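Local structure of tRNA (cytosine(72)-C(5))-methyltransferase (5ZVG) at residues A[201-206]-A[269-274]. The protein transfers a methyl group from S-adenosyl-L-methionine to the C5 position of cytosine 72 in several tRNAs. Residues are numbered along the deposited sequence; the frame is centred on the assembly and turned at random.
Sequences IIDMAA and KILLDA. With SAM (S-adenosylmethionine), chain C.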
ATOM      1  N   ILE A 201      23.034   4.704   0.850  1.00 47.55           N
ATOM      2  CA  ILE A 201      21.581   4.711   0.719  1.00 36.15           C
ATOM      3  C   ILE A 201      20.900   4.314   2.013  1.00 44.92           C
ATOM      4  O   ILE A 201      21.251   3.303   2.633  1.00 44.22           O
ATOM      5  CB  ILE A 201      21.120   3.743  -0.389  1.00 39.13           C
ATOM      6  CG1 ILE A 201      21.711   4.144  -1.739  1.00 35.18           C
ATOM      7  CG2 ILE A 201      19.596   3.667  -0.454  1.00 33.61           C
ATOM      8  CD1 ILE A 201      21.524   3.097  -2.812  1.00 40.54           C
ATOM      9  N   ILE A 202      19.900   5.092   2.410  1.00 43.14           N
ATOM     10  CA  ILE A 202      19.182   4.802   3.639  1.00 39.17           C
ATOM     11  C   ILE A 202      17.675   4.820   3.427  1.00 34.70           C
ATOM     12  O   ILE A 202      17.106   5.817   2.982  1.00 32.73           O
ATOM     13  CB  ILE A 202      19.522   5.807   4.753  1.00 42.14           C
ATOM     14  CG1 ILE A 202      21.034   5.890   4.984  1.00 42.25           C
ATOM     15  CG2 ILE A 202      18.786   5.435   6.037  1.00 30.89           C
ATOM     16  CD1 ILE A 202      21.422   6.955   5.981  1.00 38.29           C
ATOM     17  N   ASP A 203      17.043   3.701   3.758  1.00 33.83           N
ATOM     18  CA  ASP A 203      15.595   3.607   3.843  1.00 37.99           C
ATOM     19  C   ASP A 203      15.221   3.640   5.318  1.00 35.56           C
ATOM     20  O   ASP A 203      15.380   2.641   6.020  1.00 40.00           O
ATOM     21  CB  ASP A 203      15.097   2.323   3.181  1.00 37.26           C
ATOM     22  CG  ASP A 203      13.609   2.343   2.906  1.00 39.43           C
ATOM     23  OD1 ASP A 203      12.889   3.172   3.508  1.00 43.77           O
ATOM     24  OD2 ASP A 203      13.156   1.508   2.094  1.00 40.52           O
ATOM     25  N   MET A 204      14.717   4.776   5.793  1.00 36.75           N
ATOM     26  CA  MET A 204      14.600   4.974   7.237  1.00 41.67           C
ATOM     27  C   MET A 204      13.259   4.549   7.813  1.00 42.01           C
ATOM     28  O   MET A 204      13.045   4.640   9.021  1.00 45.59           O
ATOM     29  CB  MET A 204      14.866   6.436   7.599  1.00 37.25           C
ATOM     30  CG  MET A 204      13.967   7.439   6.917  1.00 36.79           C
ATOM     31  SD  MET A 204      14.362   9.097   7.508  1.00 52.70           S
ATOM     32  CE  MET A 204      16.048   9.195   6.968  1.00 37.07           C
ATOM     33  N   ALA A 205      12.364   4.075   6.957  1.00 34.97           N
ATOM     34  CA  ALA A 205      11.127   3.453   7.412  1.00 35.36           C
ATOM     35  C   ALA A 205      10.814   2.331   6.448  1.00 39.63           C
ATOM     36  O   ALA A 205       9.898   2.434   5.630  1.00 44.76           O
ATOM     37  CB  ALA A 205       9.998   4.458   7.473  1.00 37.94           C
ATOM     38  N   ALA A 206      11.584   1.254   6.548  1.00 34.95           N
ATOM     39  CA  ALA A 206      11.730   0.338   5.429  1.00 34.64           C
ATOM     40  C   ALA A 206      10.828  -0.891   5.453  1.00 36.77           C
ATOM     41  O   ALA A 206      10.505  -1.425   4.395  1.00 35.59           O
ATOM     42  CB  ALA A 206      13.173  -0.101   5.339  1.00 35.99           C
ATOM     43  N   LYS A 269      21.691   9.210  -0.837  1.00 38.60           N
ATOM     44  CA  LYS A 269      20.299   8.979  -1.186  1.00 33.87           C
ATOM     45  C   LYS A 269      19.555   8.508   0.043  1.00 32.97           C
ATOM     46  O   LYS A 269      19.970   7.558   0.705  1.00 35.43           O
ATOM     47  CB  LYS A 269      20.158   7.940  -2.311  1.00 31.45           C
ATOM     48  CG  LYS A 269      20.881   8.280  -3.605  1.00 33.65           C
ATOM     49  CD  LYS A 269      20.208   9.445  -4.303  1.00 34.36           C
ATOM     50  CE  LYS A 269      20.946   9.868  -5.566  1.00 33.29           C
ATOM     51  NZ  LYS A 269      21.074   8.774  -6.558  1.00 31.96           N
ATOM     52  N   ILE A 270      18.459   9.186   0.352  1.00 31.13           N
ATOM     53  CA  ILE A 270      17.600   8.765   1.442  1.00 29.38           C
ATOM     54  C   ILE A 270      16.161   8.631   0.972  1.00 34.97           C
ATOM     55  O   ILE A 270      15.589   9.569   0.405  1.00 30.29           O
ATOM     56  CB  ILE A 270      17.646   9.747   2.620  1.00 29.44           C
ATOM     57  CG1 ILE A 270      18.987   9.658   3.347  1.00 31.83           C
ATOM     58  CG2 ILE A 270      16.522   9.451   3.583  1.00 28.24           C
ATOM     59  CD1 ILE A 270      19.054  10.515   4.591  1.00 28.34           C
ATOM     60  N   LEU A 271      15.580   7.457   1.200  1.00 36.08           N
ATOM     61  CA  LEU A 271      14.149   7.273   1.006  1.00 31.03           C
ATOM     62  C   LEU A 271      13.410   7.366   2.334  1.00 31.62           C
ATOM     63  O   LEU A 271      13.715   6.644   3.285  1.00 33.23           O
ATOM     64  CB  LEU A 271      13.849   5.934   0.331  1.00 29.71           C
ATOM     65  CG  LEU A 271      12.359   5.574   0.285  1.00 32.20           C
ATOM     66  CD1 LEU A 271      11.549   6.633  -0.435  1.00 28.28           C
ATOM     67  CD2 LEU A 271      12.160   4.229  -0.375  1.00 28.78           C
ATOM     68  N   LEU A 272      12.437   8.266   2.385  1.00 33.08           N
ATOM     69  CA  LEU A 272      11.563   8.393   3.540  1.00 28.32           C
ATOM     70  C   LEU A 272      10.127   8.108   3.113  1.00 31.11           C
ATOM     71  O   LEU A 272       9.400   9.001   2.671  1.00 29.69           O
ATOM     72  CB  LEU A 272      11.682   9.781   4.172  1.00 28.76           C
ATOM     73  CG  LEU A 272      10.726  10.077   5.335  1.00 36.51           C
ATOM     74  CD1 LEU A 272      10.771   8.984   6.399  1.00 28.40           C
ATOM     75  CD2 LEU A 272      11.044  11.432   5.951  1.00 34.32           C
ATOM     76  N   ASP A 273       9.738   6.843   3.214  1.00 30.52           N
ATOM     77  CA  ASP A 273       8.362   6.450   2.950  1.00 33.51           C
ATOM     78  C   ASP A 273       7.639   6.453   4.293  1.00 34.08           C
ATOM     79  O   ASP A 273       7.504   5.425   4.955  1.00 33.12           O
ATOM     80  CB  ASP A 273       8.318   5.085   2.256  1.00 24.74           C
ATOM     81  CG  ASP A 273       6.920   4.648   1.912  1.00 32.17           C
ATOM     82  OD1 ASP A 273       6.246   5.364   1.139  1.00 37.33           O
ATOM     83  OD2 ASP A 273       6.511   3.561   2.371  1.00 38.12           O
ATOM     84  N   ALA A 274       7.167   7.636   4.672  1.00 34.28           N
ATOM     85  CA  ALA A 274       6.889   7.952   6.067  1.00 36.44           C
ATOM     86  C   ALA A 274       5.585   7.364   6.583  1.00 37.60           C
ATOM     87  O   ALA A 274       4.607   7.250   5.838  1.00 34.78           O
ATOM     88  CB  ALA A 274       6.878   9.464   6.254  1.00 31.65           C
TER
HETATM   89  N   SAM C 401       8.357   1.889   2.880  1.00 34.25           N
HETATM   90  CA  SAM C 401       7.914   0.603   3.412  1.00 36.38           C
HETATM   91  C   SAM C 401       7.679  -0.427   2.308  1.00 34.28           C
HETATM   92  O   SAM C 401       7.354  -1.584   2.582  1.00 30.05           O
HETATM   93  OXT SAM C 401       7.812  -0.132   1.119  1.00 37.67           O
HETATM   94  CB  SAM C 401       6.678   0.766   4.296  1.00 31.89           C
HETATM   95  CG  SAM C 401       6.838   1.790   5.420  1.00 39.22           C
HETATM   96  SD  SAM C 401       5.334   2.012   6.403  1.00 43.12           S
HETATM   97  CE  SAM C 401       4.545   3.333   5.449  1.00 45.24           C
HETATM   98  C5' SAM C 401       5.953   2.934   7.833  1.00 44.84           C
HETATM   99  C4' SAM C 401       6.961   2.155   8.674  1.00 42.87           C
HETATM  100  O4' SAM C 401       7.671   3.048   9.509  1.00 43.76           O
HETATM  101  C3' SAM C 401       6.307   1.128   9.589  1.00 41.72           C
HETATM  102  O3' SAM C 401       6.792  -0.149   9.256  1.00 36.20           O
HETATM  103  C2' SAM C 401       6.761   1.475  10.992  1.00 34.33           C
HETATM  104  O2' SAM C 401       7.234   0.323  11.645  1.00 39.26           O
HETATM  105  C1' SAM C 401       7.909   2.440  10.763  1.00 39.43           C
HETATM  106  N9  SAM C 401       8.045   3.463  11.818  1.00 43.37           N
HETATM  107  C8  SAM C 401       7.057   4.180  12.442  1.00 39.91           C
HETATM  108  N7  SAM C 401       7.636   5.013  13.337  1.00 37.36           N
HETATM  109  C5  SAM C 401       8.978   4.840  13.290  1.00 37.73           C
HETATM  110  C6  SAM C 401      10.033   5.425  13.980  1.00 40.34           C
HETATM  111  N6  SAM C 401       9.810   6.361  14.899  1.00 39.50           N
HETATM  112  N1  SAM C 401      11.326   5.029  13.701  1.00 44.15           N
HETATM  113  C2  SAM C 401      11.566   4.063  12.748  1.00 39.91           C
HETATM  114  N3  SAM C 401      10.515   3.487  12.068  1.00 34.54           N
HETATM  115  C4  SAM C 401       9.243   3.868  12.337  1.00 41.35           C
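Strands 201-203 and 269-273 pair in parallel at the centre of the Rossmann-like sheet of this class I methyltransferase, and their C-terminal ends diverge slightly where S-adenosylmethionine binds. Ile202 lies at the heart of the pairing: its N donates to Lys269 O (3.0 Å) and its O accepts from Leu271 N (2.9 Å). Met204 N adds a longer bond, 3.3 Å to Leu271 O, just where CA spacing begins to widen. On one face, Ile202 CB rests against Ile270 CG1, and Met204 continues this apolar patch, which packs on Ala308 of helix 291-311. With CG between backbone N and carbonyl carbon (chi1 57°) and a bend at chi3, the Met204 chain lies across Ile270 and Leu272 of the other strand, its CG 3.6 Å from Leu272 CD1 and its CE 3.4 Å from Ile270 CG2. An alanine in place of Met204 is likely to open a gap between Ile270 CG2 and Leu272 CD1 where the thioether chain lay. On the opposite face, Asp203 runs beside Leu271, its OD2 hydrogen-bonded to Thr212 OG1 in helix 210-218. At the C-terminal end of the pair, the ligand amine bridges both segments: SAM N donates to Ala205 O (3.2 Å) and, at an unusually short modelled 2.5 Å, to Asp273 OD2, an oxygen also salt-bridged to Lys211 NZ.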